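Local coordinates for RNA-binding protein RO60 (Deinococcus radiodurans, PDB 2NVO) that binds several small RNAs that accumulate during recovery from ultraviolet irradiation and contributes to the resistance of the bacterium to such irradiation, at residues D317-R322 and E349-A354. Residues are numbered along the deposited sequence; the frame is centred on the assembly and turned at random.
Sequences DALKAR and EAFTLA
Ala-318 sets its methyl group against the backbone of the facing helix, with CB 3.6 Å from Phe-351 N and 4.0 Å from the CB of Ala-350. The two short segments run antiparallel, at 170°, and their axes approach to 8.4 Å, a spacing made possible by small alanine side chains directed at each other. Phe-351 lies beside this point. Its CB packs on the Ala-318 methyl at 4.2 Å; from there CG is anti to the backbone N (chi1 174°), which carries the ring along the flank of the helix pair towards Leu-319. CD1 meets the CB of Leu-319 at 4.1 Å, an oblique approach to the ring; CE1 is 4.3 Å from the same CB, and CZ, at the tip, is 5.1 Å from Leu-319 CD2. The ring also packs edge-to-face with Phe-355. All four touching residues are buried, and between the two segments the contact is apolar packing. Further along, Arg-322 touches Val-344 and Leu-347 of helix 341-354. The segments belong to helices 315-326 and 341-354, within the TROVE domain of HEAT-like repeats. The Leu-319 side chain also touches Leu-386 and Leu-426, the latter on helix 426-432, joining the pair to the VWFA-like domain that closes the ring.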
# COMPACT_ATOMS: atom_id res chain seq x y z
N ASP A 317 -3.97 -6.31 -8.29
CA ASP A 317 -3.94 -5.01 -8.94
C ASP A 317 -4.68 -5.09 -10.27
O ASP A 317 -5.44 -4.20 -10.62
CB ASP A 317 -2.51 -4.57 -9.22
CG ASP A 317 -1.76 -4.18 -7.96
OD1 ASP A 317 -2.43 -3.79 -6.97
OD2 ASP A 317 -0.50 -4.24 -7.96
N ALA A 318 -4.45 -6.18 -11.01
CA ALA A 318 -5.12 -6.34 -12.29
C ALA A 318 -6.59 -6.65 -12.07
O ALA A 318 -7.44 -6.17 -12.80
CB ALA A 318 -4.43 -7.43 -13.13
N LEU A 319 -6.89 -7.48 -11.07
CA LEU A 319 -8.29 -7.81 -10.80
C LEU A 319 -9.05 -6.53 -10.42
O LEU A 319 -10.12 -6.29 -10.94
CB LEU A 319 -8.42 -8.89 -9.70
CG LEU A 319 -9.86 -9.36 -9.42
CD1 LEU A 319 -10.62 -9.71 -10.71
CD2 LEU A 319 -9.87 -10.56 -8.43
N LYS A 320 -8.48 -5.72 -9.54
CA LYS A 320 -9.13 -4.47 -9.14
C LYS A 320 -9.37 -3.56 -10.35
O LYS A 320 -10.46 -3.02 -10.54
CB LYS A 320 -8.32 -3.74 -8.07
CG LYS A 320 -8.87 -2.34 -7.75
CD LYS A 320 -7.93 -1.56 -6.84
CE LYS A 320 -8.51 -0.18 -6.50
NZ LYS A 320 -7.81 0.44 -5.33
N ALA A 321 -8.34 -3.40 -11.19
CA ALA A 321 -8.49 -2.54 -12.37
C ALA A 321 -9.61 -3.02 -13.28
O ALA A 321 -10.38 -2.21 -13.80
CB ALA A 321 -7.15 -2.40 -13.14
N ARG A 322 -9.72 -4.33 -13.48
CA ARG A 322 -10.77 -4.88 -14.30
C ARG A 322 -12.16 -4.60 -13.72
O ARG A 322 -13.06 -4.15 -14.42
CB ARG A 322 -10.62 -6.38 -14.49
CG ARG A 322 -11.81 -6.98 -15.21
CD ARG A 322 -11.52 -8.32 -15.81
NE ARG A 322 -11.36 -9.37 -14.81
CZ ARG A 322 -12.36 -9.91 -14.11
NH1 ARG A 322 -13.60 -9.48 -14.26
NH2 ARG A 322 -12.10 -10.90 -13.25
N GLU A 349 -5.98 -11.33 -18.73
CA GLU A 349 -4.67 -11.86 -19.08
C GLU A 349 -3.57 -11.29 -18.19
O GLU A 349 -2.67 -12.01 -17.79
CB GLU A 349 -4.34 -11.60 -20.57
CG GLU A 349 -3.02 -12.24 -21.00
CD GLU A 349 -2.67 -11.98 -22.47
OE1 GLU A 349 -3.58 -11.67 -23.26
OE2 GLU A 349 -1.47 -12.10 -22.82
N ALA A 350 -3.63 -9.99 -17.90
CA ALA A 350 -2.69 -9.35 -16.99
C ALA A 350 -2.71 -10.03 -15.62
O ALA A 350 -1.67 -10.24 -15.01
CB ALA A 350 -2.98 -7.86 -16.86
N PHE A 351 -3.90 -10.38 -15.15
CA PHE A 351 -4.06 -11.10 -13.89
C PHE A 351 -3.21 -12.37 -13.87
O PHE A 351 -2.41 -12.59 -12.96
CB PHE A 351 -5.54 -11.44 -13.69
CG PHE A 351 -5.83 -12.30 -12.50
CD1 PHE A 351 -5.90 -11.75 -11.23
CD2 PHE A 351 -6.09 -13.66 -12.65
CE1 PHE A 351 -6.22 -12.53 -10.11
CE2 PHE A 351 -6.40 -14.45 -11.54
CZ PHE A 351 -6.46 -13.88 -10.26
N THR A 352 -3.37 -13.20 -14.90
CA THR A 352 -2.62 -14.46 -15.00
C THR A 352 -1.11 -14.21 -15.12
O THR A 352 -0.32 -14.87 -14.45
CB THR A 352 -3.14 -15.30 -16.16
OG1 THR A 352 -4.54 -15.54 -15.96
CG2 THR A 352 -2.39 -16.64 -16.26
N LEU A 353 -0.73 -13.24 -15.94
CA LEU A 353 0.69 -12.93 -16.16
C LEU A 353 1.37 -12.39 -14.91
O LEU A 353 2.57 -12.58 -14.71
CB LEU A 353 0.85 -11.92 -17.31
CG LEU A 353 0.40 -12.41 -18.69
CD1 LEU A 353 0.37 -11.26 -19.71
CD2 LEU A 353 1.30 -13.53 -19.16
N ALA A 354 0.61 -11.73 -14.06
CA ALA A 354 1.18 -11.12 -12.86
C ALA A 354 1.60 -12.14 -11.79
O ALA A 354 2.40 -11.82 -10.93
CB ALA A 354 0.20 -10.06 -12.27